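Local coordinates for protein (thiaminase I) (Bacillus subtilis, PDB 3THI), which probably degrades thiamin, as a transferase that replaces the thiazole of the vitamin with another base or nucleophile, at residues K187-R190 with G191-L195; G154-K157 with A158-L162; R347-L350 with K351-Q355. All blocks are in the same frame, centred on the assembly; numbering follows the deposited sequence.

Contact 1 of 3, residues K187-R190 with G191-L195; sequences KVIR and GLRLL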
loop_
_atom_site.group_PDB
_atom_site.type_symbol
_atom_site.label_atom_id
_atom_site.label_comp_id
_atom_site.label_asym_id
_atom_site.label_seq_id
_atom_site.Cartn_x
_atom_site.Cartn_y
_atom_site.Cartn_z
ATOM N N LYS A 187 10.813 -13.494 17.164
ATOM C CA LYS A 187 10.657 -12.075 17.445
ATOM C C LYS A 187 9.526 -11.508 16.586
ATOM O O LYS A 187 8.675 -10.763 17.079
ATOM C CB LYS A 187 11.959 -11.322 17.146
ATOM C CG LYS A 187 12.993 -11.349 18.253
ATOM C CD LYS A 187 14.310 -10.745 17.768
ATOM C CE LYS A 187 15.310 -10.556 18.903
ATOM N NZ LYS A 187 14.864 -9.477 19.838
ATOM N N VAL A 188 9.525 -11.876 15.302
ATOM C CA VAL A 188 8.509 -11.414 14.366
ATOM C C VAL A 188 7.147 -11.903 14.812
ATOM O O VAL A 188 6.192 -11.128 14.861
ATOM C CB VAL A 188 8.785 -11.902 12.929
ATOM C CG1 VAL A 188 7.654 -11.487 11.991
ATOM C CG2 VAL A 188 10.084 -11.322 12.433
ATOM N N ILE A 189 7.068 -13.187 15.152
ATOM C CA ILE A 189 5.817 -13.779 15.621
ATOM C C ILE A 189 5.351 -13.084 16.904
ATOM O O ILE A 189 4.174 -12.762 17.041
ATOM C CB ILE A 189 5.962 -15.307 15.851
ATOM C CG1 ILE A 189 6.124 -16.022 14.503
ATOM C CG2 ILE A 189 4.749 -15.862 16.586
ATOM C CD1 ILE A 189 4.948 -15.817 13.557
ATOM N N ARG A 190 6.279 -12.812 17.818
ATOM C CA ARG A 190 5.930 -12.135 19.065
ATOM C C ARG A 190 5.388 -10.746 18.761
ATOM O O ARG A 190 4.505 -10.245 19.455
ATOM C CB ARG A 190 7.133 -12.049 20.005
ATOM C CG ARG A 190 7.334 -13.311 20.837
ATOM C CD ARG A 190 8.469 -13.155 21.843
ATOM N NE ARG A 190 9.796 -13.320 21.247
ATOM C CZ ARG A 190 10.832 -12.515 21.481
ATOM N NH1 ARG A 190 10.706 -11.470 22.291
ATOM N NH2 ARG A 190 12.015 -12.785 20.946
ATOM N N GLY A 191 5.938 -10.133 17.719
ATOM C CA GLY A 191 5.491 -8.821 17.304
ATOM C C GLY A 191 4.068 -8.888 16.780
ATOM O O GLY A 191 3.215 -8.108 17.202
ATOM N N LEU A 192 3.792 -9.855 15.906
ATOM C CA LEU A 192 2.454 -9.996 15.330
ATOM C C LEU A 192 1.419 -10.382 16.388
ATOM O O LEU A 192 0.281 -9.924 16.340
ATOM C CB LEU A 192 2.465 -10.996 14.166
ATOM C CG LEU A 192 3.377 -10.689 12.971
ATOM C CD1 LEU A 192 3.295 -11.803 11.949
ATOM C CD2 LEU A 192 2.993 -9.357 12.334
ATOM N N ARG A 193 1.824 -11.213 17.345
ATOM C CA ARG A 193 0.937 -11.624 18.427
ATOM C C ARG A 193 0.625 -10.438 19.303
ATOM O O ARG A 193 -0.505 -10.283 19.748
ATOM C CB ARG A 193 1.575 -12.701 19.300
ATOM C CG ARG A 193 1.606 -14.046 18.652
ATOM C CD ARG A 193 2.146 -15.096 19.582
ATOM N NE ARG A 193 1.500 -16.347 19.247
ATOM C CZ ARG A 193 0.669 -16.993 20.053
ATOM N NH1 ARG A 193 0.403 -16.508 21.257
ATOM N NH2 ARG A 193 0.059 -18.089 19.627
ATOM N N LEU A 194 1.635 -9.609 19.566
ATOM C CA LEU A 194 1.449 -8.432 20.404
ATOM C C LEU A 194 0.347 -7.546 19.805
ATOM O O LEU A 194 -0.505 -7.029 20.531
ATOM C CB LEU A 194 2.752 -7.645 20.518
ATOM C CG LEU A 194 2.687 -6.532 21.559
ATOM C CD1 LEU A 194 2.422 -7.140 22.925
ATOM C CD2 LEU A 194 3.956 -5.727 21.557
ATOM N N LEU A 195 0.360 -7.414 18.477
ATOM C CA LEU A 195 -0.626 -6.623 17.753
ATOM C C LEU A 195 -2.014 -7.226 17.908
ATOM O O LEU A 195 -2.984 -6.506 18.119
ATOM C CB LEU A 195 -0.273 -6.568 16.275
ATOM C CG LEU A 195 0.902 -5.702 15.861
ATOM C CD1 LEU A 195 1.270 -6.022 14.434
ATOM C CD2 LEU A 195 0.546 -4.230 16.037
#
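Arg-193 N donates to Ile-189 O at 2.8 Å, the shortest of four successive i to i+4 backbone bonds. Leu-192 N reaches Val-188 O at 2.9 Å, while Gly-191 N to Lys-187 O and Leu-194 N to Arg-190 O complete the regular alpha-helical pattern. Arg-193 NE bonds to Ala-360 O of helix 357-361; the aliphatic part of the side chain stays on Ile-189. Arg-193 CG sits 3.3 Å from Ile-189 O, and Arg-193 CD lies 4.0 Å from Ile-189 CG2, the methyl branch that the first torsion (chi1 -69°) sets anti to the backbone N. That same methyl sits at the edge of the guanidinium, near its plane. These turns belong to helix 186-199 of the Thiaminase-1 domain, and the two faces of the helix differ. Lys-187 and Arg-190 are exposed to solvent. On the buried face Val-188 CG1 meets Leu-192 CD1 at 4.4 Å, a loose pair one turn apart. Val-188 also packs on Tyr-161, Ala-164 and Leu-165 of helix 154-169, whereas Ile-189 and Leu-192 lean on Leu-361 of helix 357-361.

Contact 2 of 3, residues G154-K157 with A158-L162; sequences GTTK and ASMYL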
loop_
_atom_site.group_PDB
_atom_site.type_symbol
_atom_site.label_atom_id
_atom_site.label_comp_id
_atom_site.label_asym_id
_atom_site.label_seq_id
_atom_site.Cartn_x
_atom_site.Cartn_y
_atom_site.Cartn_z
ATOM N N GLY A 154 -4.750 -14.109 4.814
ATOM C CA GLY A 154 -3.453 -14.766 4.921
ATOM C C GLY A 154 -2.282 -14.009 4.321
ATOM O O GLY A 154 -1.209 -13.967 4.913
ATOM N N THR A 155 -2.503 -13.371 3.177
ATOM C CA THR A 155 -1.443 -12.628 2.511
ATOM C C THR A 155 -1.060 -11.381 3.300
ATOM O O THR A 155 0.111 -10.994 3.318
ATOM C CB THR A 155 -1.824 -12.292 1.035
ATOM O OG1 THR A 155 -2.013 -13.514 0.309
ATOM C CG2 THR A 155 -0.719 -11.484 0.353
ATOM N N THR A 156 -2.038 -10.766 3.965
ATOM C CA THR A 156 -1.772 -9.575 4.781
ATOM C C THR A 156 -0.827 -9.970 5.920
ATOM O O THR A 156 0.204 -9.330 6.140
ATOM C CB THR A 156 -3.065 -9.005 5.387
ATOM O OG1 THR A 156 -3.896 -8.501 4.341
ATOM C CG2 THR A 156 -2.758 -7.880 6.354
ATOM N N LYS A 157 -1.192 -11.036 6.627
ATOM C CA LYS A 157 -0.392 -11.549 7.724
ATOM C C LYS A 157 1.001 -11.942 7.220
ATOM O O LYS A 157 2.008 -11.587 7.834
ATOM C CB LYS A 157 -1.065 -12.768 8.344
ATOM C CG LYS A 157 -2.400 -12.503 8.991
ATOM C CD LYS A 157 -2.956 -13.804 9.546
ATOM C CE LYS A 157 -4.443 -13.763 9.732
ATOM N NZ LYS A 157 -5.185 -13.831 8.469
ATOM N N ALA A 158 1.047 -12.669 6.100
ATOM C CA ALA A 158 2.310 -13.106 5.498
ATOM C C ALA A 158 3.167 -11.899 5.153
ATOM O O ALA A 158 4.381 -11.906 5.350
ATOM C CB ALA A 158 2.041 -13.926 4.257
ATOM N N SER A 159 2.518 -10.852 4.660
ATOM C CA SER A 159 3.207 -9.615 4.312
ATOM C C SER A 159 3.737 -8.902 5.540
ATOM O O SER A 159 4.844 -8.381 5.519
ATOM C CB SER A 159 2.282 -8.678 3.543
ATOM O OG SER A 159 2.113 -9.136 2.225
ATOM N N MET A 160 2.940 -8.858 6.599
ATOM C CA MET A 160 3.375 -8.202 7.823
ATOM C C MET A 160 4.562 -8.962 8.401
ATOM O O MET A 160 5.533 -8.362 8.866
ATOM C CB MET A 160 2.231 -8.133 8.817
ATOM C CG MET A 160 1.136 -7.200 8.373
ATOM S SD MET A 160 -0.237 -7.197 9.509
ATOM C CE MET A 160 0.424 -6.200 10.841
ATOM N N TYR A 161 4.498 -10.288 8.304
ATOM C CA TYR A 161 5.570 -11.157 8.780
ATOM C C TYR A 161 6.904 -10.810 8.087
ATOM O O TYR A 161 7.929 -10.583 8.742
ATOM C CB TYR A 161 5.213 -12.634 8.513
ATOM C CG TYR A 161 6.310 -13.595 8.918
ATOM C CD1 TYR A 161 6.416 -14.040 10.237
ATOM C CD2 TYR A 161 7.290 -13.997 8.006
ATOM C CE1 TYR A 161 7.472 -14.853 10.647
ATOM C CE2 TYR A 161 8.359 -14.815 8.410
ATOM C CZ TYR A 161 8.436 -15.234 9.733
ATOM O OH TYR A 161 9.472 -16.026 10.150
ATOM N N LEU A 162 6.871 -10.768 6.758
ATOM C CA LEU A 162 8.054 -10.488 5.950
ATOM C C LEU A 162 8.612 -9.090 6.137
ATOM O O LEU A 162 9.820 -8.889 6.074
ATOM C CB LEU A 162 7.753 -10.776 4.482
ATOM C CG LEU A 162 7.508 -12.267 4.242
ATOM C CD1 LEU A 162 7.061 -12.525 2.823
ATOM C CD2 LEU A 162 8.776 -13.009 4.524
#
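Met-160 carries CG anti to its carbonyl carbon, and the bend at the last torsion (chi3 76°) turns the methyl end away from the preceding turn while leaving SD beside Thr-156. The two side chains lie alongside one another, pointing the same way, with Met-160 SD 4.1 Å from Thr-156 CG2. Closer in, Met-160 CG rests 3.2 Å from Thr-156 O, the carbonyl that also takes the Met-160 N-H. One residue earlier, the chi1 of Ser-159 (-75°) places OG beside its own backbone N, and both atoms then face Thr-155 O. The N-H gives a bond of 2.8 Å from Ser-159 N to Thr-155 O; Ser-159 OG lies 2.9 Å from the same Thr-155 O, but its one proton may go to a different acceptor, which leaves this second bond possible rather than certain. This is the first part of helix 154-169, in the Thiaminase-1 domain, and Ala-158 N to Gly-154 O and Tyr-161 N to Lys-157 O continue the i to i+4 bonding. Ala-158 CB, buried, sits 3.3 Å from Gly-154 O and faces Trp-349 and Leu-350 of helix 346-353. Tyr-161 differs: its ring leads away from the Lys-157 turn and packs on Leu-192 of helix 186-199, and its OH is hydrogen-bonded to Asn-185 N, so the hydroxyl of this buried residue is satisfied. At the start of the helix, Thr-156 OG1 and Lys-157 NZ make weak hydrogen bonds back to Ala-152 O and Gly-153 O.

Contact 3 of 3, residues R347-L350 with K351-Q355; sequences RTWL and KDAKQ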
loop_
_atom_site.group_PDB
_atom_site.type_symbol
_atom_site.label_atom_id
_atom_site.label_comp_id
_atom_site.label_asym_id
_atom_site.label_seq_id
_atom_site.Cartn_x
_atom_site.Cartn_y
_atom_site.Cartn_z
ATOM N N ARG A 347 3.973 -16.500 -4.825
ATOM C CA ARG A 347 2.691 -17.212 -4.791
ATOM C C ARG A 347 2.745 -18.542 -4.039
ATOM O O ARG A 347 1.874 -18.816 -3.220
ATOM C CB ARG A 347 2.112 -17.401 -6.193
ATOM C CG ARG A 347 1.770 -16.095 -6.893
ATOM C CD ARG A 347 0.765 -16.316 -8.019
ATOM N NE ARG A 347 0.605 -15.157 -8.895
ATOM C CZ ARG A 347 0.003 -14.019 -8.555
ATOM N NH1 ARG A 347 -0.505 -13.840 -7.340
ATOM N NH2 ARG A 347 -0.141 -13.063 -9.460
ATOM N N THR A 348 3.788 -19.336 -4.268
ATOM C CA THR A 348 3.921 -20.617 -3.584
ATOM C C THR A 348 4.186 -20.384 -2.097
ATOM O O THR A 348 3.548 -21.001 -1.245
ATOM C CB THR A 348 5.059 -21.500 -4.199
ATOM O OG1 THR A 348 4.744 -21.803 -5.564
ATOM C CG2 THR A 348 5.209 -22.825 -3.425
ATOM N N TRP A 349 5.108 -19.474 -1.799
ATOM C CA TRP A 349 5.458 -19.153 -0.424
ATOM C C TRP A 349 4.244 -18.654 0.355
ATOM O O TRP A 349 4.124 -18.897 1.557
ATOM C CB TRP A 349 6.566 -18.096 -0.384
ATOM C CG TRP A 349 7.190 -17.944 0.980
ATOM C CD1 TRP A 349 8.304 -18.584 1.441
ATOM C CD2 TRP A 349 6.728 -17.112 2.060
ATOM N NE1 TRP A 349 8.569 -18.209 2.738
ATOM C CE2 TRP A 349 7.620 -17.307 3.145
ATOM C CE3 TRP A 349 5.650 -16.228 2.223
ATOM C CZ2 TRP A 349 7.465 -16.646 4.374
ATOM C CZ3 TRP A 349 5.497 -15.572 3.456
ATOM C CH2 TRP A 349 6.401 -15.791 4.508
ATOM N N LEU A 350 3.354 -17.938 -0.326
ATOM C CA LEU A 350 2.147 -17.411 0.296
ATOM C C LEU A 350 1.185 -18.545 0.648
ATOM O O LEU A 350 0.547 -18.526 1.709
ATOM C CB LEU A 350 1.478 -16.406 -0.646
ATOM C CG LEU A 350 1.468 -14.918 -0.287
ATOM C CD1 LEU A 350 2.581 -14.544 0.653
ATOM C CD2 LEU A 350 1.529 -14.112 -1.564
ATOM N N LYS A 351 1.075 -19.531 -0.240
ATOM C CA LYS A 351 0.199 -20.679 0.016
ATOM C C LYS A 351 0.744 -21.471 1.205
ATOM O O LYS A 351 -0.003 -21.864 2.102
ATOM C CB LYS A 351 0.099 -21.588 -1.213
ATOM C CG LYS A 351 -0.619 -20.957 -2.390
ATOM C CD LYS A 351 -0.939 -21.978 -3.476
ATOM C CE LYS A 351 -1.777 -21.360 -4.593
ATOM N NZ LYS A 351 -2.424 -22.396 -5.460
ATOM N N ASP A 352 2.059 -21.672 1.206
ATOM C CA ASP A 352 2.747 -22.391 2.267
ATOM C C ASP A 352 2.617 -21.681 3.609
ATOM O O ASP A 352 2.526 -22.334 4.659
ATOM C CB ASP A 352 4.238 -22.516 1.937
ATOM C CG ASP A 352 4.522 -23.520 0.839
ATOM O OD1 ASP A 352 3.660 -24.383 0.573
ATOM O OD2 ASP A 352 5.629 -23.444 0.253
ATOM N N ALA A 353 2.682 -20.348 3.573
ATOM C CA ALA A 353 2.592 -19.529 4.775
ATOM C C ALA A 353 1.261 -19.634 5.497
ATOM O O ALA A 353 1.247 -19.720 6.722
ATOM C CB ALA A 353 2.901 -18.071 4.457
ATOM N N LYS A 354 0.147 -19.638 4.762
ATOM C CA LYS A 354 -1.161 -19.722 5.419
ATOM C C LYS A 354 -1.438 -21.069 6.107
ATOM O O LYS A 354 -2.408 -21.218 6.859
ATOM C CB LYS A 354 -2.310 -19.323 4.482
ATOM C CG LYS A 354 -2.795 -20.391 3.517
ATOM C CD LYS A 354 -4.093 -19.931 2.852
ATOM C CE LYS A 354 -4.708 -21.018 1.978
ATOM N NZ LYS A 354 -6.053 -20.632 1.449
ATOM N N GLN A 355 -0.562 -22.039 5.874
ATOM C CA GLN A 355 -0.697 -23.350 6.496
ATOM C C GLN A 355 0.112 -23.400 7.789
ATOM O O GLN A 355 0.074 -24.397 8.512
ATOM C CB GLN A 355 -0.160 -24.427 5.570
ATOM C CG GLN A 355 -0.846 -24.532 4.247
ATOM C CD GLN A 355 -0.439 -25.798 3.542
ATOM O OE1 GLN A 355 -1.127 -26.806 3.656
ATOM N NE2 GLN A 355 0.720 -25.784 2.868
#
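Over one face of the Trp-349 indole sits the methyl of Ala-353, one turn further on. Ala-353 CB is 4.2 Å from the centroid of the six-membered ring and 28° off its normal, a CH-pi contact whose nearest atom is Trp-349 CZ3 at 3.7 Å. Leu-350 CD1 lies at the ring edge, in plane. Trp-349 CG, anti to the backbone N (chi1 -167°), starts the ring beside the carbonyl carbon, and the six-membered ring then extends toward Ala-353; NE1, on the five-membered ring, bonds to Pro-179 O, which helps fix the rotation of the indole. The same two residues are joined through the backbone, Ala-353 N to Trp-349 O at 2.9 Å. A turn-neighbour pair, Thr-348 and Asp-352, lies side by side: Thr-348 CG2 is 3.8 Å from Asp-352 OD2, and the bond from Asp-352 N to Thr-348 O is 2.9 Å. The bond from Lys-354 N to Leu-350 O is long, 3.3 Å. The Arg-347 side chain leads away, its NH2 hydrogen-bonded to Ser-41 O and salt-bridged to Asp-45. The arrangement is that of a short amphipathic helix, 346-353, with one side against helix 154-169 while Thr-348 and Lys-351 stay exposed.

Overall arrangement
In chain order the contacts run 2, 1, 3, each within a single helical stretch: 154-169, then the next helix 186-199, and much later 346-353. Contact 2 is the middle one in space, its centre about 12 Å from that of contact 1 and about 10 Å from that of contact 3. It touches both, with Leu-195 CD1 3.7 Å from Met-160 CE and Leu-162 CD1 3.5 Å from Trp-349 CZ3. Contacts 1 and 3 do not meet; their nearest atoms are about 9 Å apart. Helix 154-169 thus packs against its successor in the chain, 186-199, and against 346-353 near the C-terminus, so parts of the chain far apart in sequence meet there.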